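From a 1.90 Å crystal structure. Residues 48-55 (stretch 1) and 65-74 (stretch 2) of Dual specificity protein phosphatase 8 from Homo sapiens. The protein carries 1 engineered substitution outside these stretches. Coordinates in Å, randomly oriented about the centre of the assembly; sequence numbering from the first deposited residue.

Stretch 1, residues 48-55: SRFMRVPI
Stretch 2 (65-74) PWLDKSIEFI

Residues 50-52 form a short extended strand, with phi/psi of -131/138 at F50, -140/133 at M51 and -102/135 at R52. S48 precedes it in a 3-10 turn (-71/-12), and R49 follows at -111/25. V53 is at -109/99, P54 at -78/77 and I55 at -130/147. A weak hydrogen bond runs from I55 N to V53 O at 2.8 Å.

Stretch 2 opens with P65 (-77/1) and W66 (-98/-11). Residues 67-74 are helical, with phi from -56 to -71° and psi from -36 to -47°, and the helix continues past I74. Regular bonds hold it: S70 N to W66 O and I71 N to L67 O are both 2.9 Å, while E72 N to D68 O, F73 N to K69 O and I74 N to S70 O are each 3.0 Å.

Strand and helix run nearly antiparallel. Their axes make 167° and approach to 10.0 Å. In the register, M51 CA lies 7.5 Å from F73 CA, and V53 CA lies 6.8 Å from W66 CA. No hydrogen bond crosses between the stretches. The contact is mainly apolar and buries 432 Å², both sides summed.

M51 is central. Its CA-to-CB bond points toward the helix, whereas those of F50 and R52 point away, the alternation usual in a strand. The M51 side chain is fully extended (t, t, t; 173°, -177°, 170°). The CA-to-CB bond of F73 also points toward the other stretch, with chi1 t (-177°) and chi2 73°. M51 CB sits over the F73 ring face, 3.7 Å from the centroid and 9° off the normal, a CH-pi contact. M51 SD lies obliquely to the same ring, 4.6 Å from its centroid, and packs 3.7 Å from F73 CB. The M51 side chain continues along stretch 2: M51 CE is 4.0 Å from K69 CB, 3.8 Å from S70 N and 4.3 Å from W66 CE3. The CA-to-CB bond of K69 points toward the strand, but the end of its side chain leads away. At the edge of the F73 ring, R49 O lies 3.4 Å from F73 CZ, near the ring plane.

W66 forms the second center. Its chi1 is m (-72°) and chi2 is 107°, and one indole face receives two neighbors. V53 CG1 lies over the five-membered ring, 3.9 Å from the centroid and 26° off the normal. P54 CD lies over the six-membered ring, 3.8 Å from the centroid and 22° off. Both are CH-pi contacts, with aliphatic carbons set against the pi cloud. V53 is t (178°), and P54 has a C-gamma endo pucker. I55, with chi1 p (60°) and chi2 t (177°), adds a looser contact from I55 CG2 to W66 CD1 at 4.2 Å.

S70 is m (-61°). Its hydroxyl turns back within its own stretch, where S70 OG donates to W66 O at 2.7 Å. V53 CG2 packs 3.5 Å from S70 OG, which already makes that bond.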

# COMPACT_ATOMS: atom_id res chain seq x y z
N SER A 48 -17.82 -2.13 -1.88
CA SER A 48 -17.16 -2.89 -2.94
C SER A 48 -15.84 -2.25 -3.39
O SER A 48 -15.07 -2.86 -4.12
CB SER A 48 -18.09 -3.04 -4.16
OG SER A 48 -18.37 -1.79 -4.75
N ARG A 49 -15.60 -1.01 -2.97
CA ARG A 49 -14.36 -0.32 -3.29
C ARG A 49 -13.49 -0.14 -2.04
O ARG A 49 -12.65 0.77 -1.97
CB ARG A 49 -14.67 1.03 -3.94
CG ARG A 49 -15.36 0.89 -5.31
CD ARG A 49 -15.94 2.21 -5.76
NE ARG A 49 -16.39 2.19 -7.15
CZ ARG A 49 -17.56 1.71 -7.57
NH1 ARG A 49 -18.43 1.19 -6.71
NH2 ARG A 49 -17.86 1.76 -8.87
N PHE A 50 -13.68 -1.02 -1.08
CA PHE A 50 -12.98 -0.92 0.20
C PHE A 50 -12.36 -2.25 0.58
O PHE A 50 -13.00 -3.29 0.44
CB PHE A 50 -13.96 -0.52 1.30
CG PHE A 50 -13.34 -0.46 2.68
CD1 PHE A 50 -12.56 0.63 3.06
CD2 PHE A 50 -13.51 -1.51 3.57
CE1 PHE A 50 -11.98 0.68 4.31
CE2 PHE A 50 -12.93 -1.46 4.84
CZ PHE A 50 -12.17 -0.36 5.20
N MET A 51 -11.13 -2.21 1.08
CA MET A 51 -10.49 -3.42 1.59
C MET A 51 -9.71 -3.10 2.86
O MET A 51 -8.97 -2.12 2.89
CB MET A 51 -9.53 -4.02 0.56
CG MET A 51 -8.71 -5.19 1.11
SD MET A 51 -7.53 -5.83 -0.09
CE MET A 51 -6.55 -6.92 0.95
N ARG A 52 -9.89 -3.91 3.89
CA ARG A 52 -9.11 -3.75 5.13
C ARG A 52 -7.99 -4.79 5.19
O ARG A 52 -8.21 -5.96 4.88
CB ARG A 52 -10.01 -3.90 6.36
CG ARG A 52 -9.26 -3.69 7.70
CD ARG A 52 -10.20 -3.68 8.94
NE ARG A 52 -11.21 -2.62 8.87
CZ ARG A 52 -11.01 -1.35 9.24
NH1 ARG A 52 -9.82 -0.96 9.71
NH2 ARG A 52 -11.99 -0.47 9.16
N VAL A 53 -6.80 -4.34 5.57
CA VAL A 53 -5.71 -5.24 5.99
C VAL A 53 -5.57 -5.06 7.50
O VAL A 53 -4.98 -4.07 7.96
CB VAL A 53 -4.38 -4.90 5.30
CG1 VAL A 53 -3.26 -5.83 5.81
CG2 VAL A 53 -4.53 -5.04 3.81
N PRO A 54 -6.16 -5.98 8.27
CA PRO A 54 -6.35 -5.80 9.71
C PRO A 54 -5.06 -6.04 10.51
O PRO A 54 -4.91 -7.08 11.15
CB PRO A 54 -7.41 -6.85 10.05
CG PRO A 54 -7.16 -7.96 9.07
CD PRO A 54 -6.68 -7.28 7.80
N ILE A 55 -4.15 -5.07 10.48
CA ILE A 55 -2.87 -5.22 11.18
C ILE A 55 -2.53 -4.02 12.07
O ILE A 55 -2.86 -2.88 11.76
CB ILE A 55 -1.72 -5.44 10.18
CG1 ILE A 55 -1.60 -4.25 9.21
CG2 ILE A 55 -1.92 -6.74 9.41
CD1 ILE A 55 -0.44 -4.34 8.23
N PRO A 65 1.32 -12.30 4.07
CA PRO A 65 0.24 -12.96 3.34
C PRO A 65 -0.86 -12.03 2.96
O PRO A 65 -1.84 -12.52 2.41
CB PRO A 65 -0.33 -13.93 4.36
CG PRO A 65 -0.13 -13.24 5.61
CD PRO A 65 1.26 -12.69 5.47
N TRP A 66 -0.77 -10.75 3.29
CA TRP A 66 -1.77 -9.78 2.84
C TRP A 66 -1.28 -9.04 1.62
O TRP A 66 -2.05 -8.33 0.98
CB TRP A 66 -2.06 -8.76 3.94
CG TRP A 66 -2.84 -9.32 5.08
CD1 TRP A 66 -2.37 -9.60 6.34
CD2 TRP A 66 -4.23 -9.65 5.09
NE1 TRP A 66 -3.39 -10.10 7.12
CE2 TRP A 66 -4.54 -10.14 6.38
CE3 TRP A 66 -5.25 -9.58 4.13
CZ2 TRP A 66 -5.83 -10.55 6.73
CZ3 TRP A 66 -6.52 -9.99 4.48
CH2 TRP A 66 -6.80 -10.48 5.77
N LEU A 67 -0.00 -9.20 1.29
CA LEU A 67 0.60 -8.39 0.22
C LEU A 67 0.03 -8.71 -1.16
O LEU A 67 -0.34 -7.80 -1.90
CB LEU A 67 2.13 -8.51 0.23
CG LEU A 67 2.80 -7.88 1.46
CD1 LEU A 67 4.33 -8.08 1.44
CD2 LEU A 67 2.45 -6.39 1.54
N ASP A 68 -0.07 -9.98 -1.51
CA ASP A 68 -0.60 -10.33 -2.82
C ASP A 68 -2.05 -9.86 -3.02
O ASP A 68 -2.41 -9.38 -4.10
CB ASP A 68 -0.44 -11.82 -3.10
CG ASP A 68 0.97 -12.19 -3.57
OD1 ASP A 68 1.67 -11.33 -4.18
OD2 ASP A 68 1.38 -13.34 -3.34
N LYS A 69 -2.88 -9.98 -1.98
CA LYS A 69 -4.27 -9.52 -2.07
C LYS A 69 -4.40 -8.00 -2.09
O LYS A 69 -5.29 -7.46 -2.75
CB LYS A 69 -5.11 -10.11 -0.92
CG LYS A 69 -5.42 -11.59 -1.10
CD LYS A 69 -6.50 -12.06 -0.12
CE LYS A 69 -6.86 -13.53 -0.32
NZ LYS A 69 -6.41 -14.37 0.83
N SER A 70 -3.53 -7.32 -1.36
CA SER A 70 -3.46 -5.85 -1.40
C SER A 70 -3.08 -5.37 -2.80
O SER A 70 -3.68 -4.44 -3.35
CB SER A 70 -2.40 -5.35 -0.41
OG SER A 70 -2.72 -5.72 0.92
N ILE A 71 -2.08 -6.01 -3.39
CA ILE A 71 -1.67 -5.67 -4.75
C ILE A 71 -2.79 -5.93 -5.77
O ILE A 71 -3.04 -5.10 -6.66
CB ILE A 71 -0.36 -6.41 -5.09
CG1 ILE A 71 0.78 -5.83 -4.24
CG2 ILE A 71 -0.01 -6.34 -6.58
CD1 ILE A 71 2.09 -6.62 -4.32
N GLU A 72 -3.48 -7.06 -5.65
CA GLU A 72 -4.64 -7.36 -6.48
C GLU A 72 -5.72 -6.26 -6.39
O GLU A 72 -6.28 -5.83 -7.40
CB GLU A 72 -5.22 -8.72 -6.05
CG GLU A 72 -6.47 -9.17 -6.78
CD GLU A 72 -7.16 -10.35 -6.09
OE1 GLU A 72 -7.13 -11.47 -6.65
OE2 GLU A 72 -7.75 -10.15 -5.00
N PHE A 73 -6.00 -5.80 -5.17
CA PHE A 73 -6.97 -4.73 -4.95
C PHE A 73 -6.55 -3.45 -5.68
O PHE A 73 -7.38 -2.80 -6.34
CB PHE A 73 -7.11 -4.46 -3.45
CG PHE A 73 -8.14 -3.40 -3.10
CD1 PHE A 73 -9.51 -3.67 -3.20
CD2 PHE A 73 -7.74 -2.15 -2.65
CE1 PHE A 73 -10.46 -2.70 -2.87
CE2 PHE A 73 -8.67 -1.17 -2.33
CZ PHE A 73 -10.05 -1.44 -2.43
N ILE A 74 -5.28 -3.08 -5.54
CA ILE A 74 -4.78 -1.88 -6.20
C ILE A 74 -4.90 -2.03 -7.71
O ILE A 74 -5.28 -1.08 -8.41
CB ILE A 74 -3.31 -1.56 -5.79
CG1 ILE A 74 -3.26 -1.15 -4.31
CG2 ILE A 74 -2.70 -0.46 -6.69
CD1 ILE A 74 -1.87 -1.19 -3.71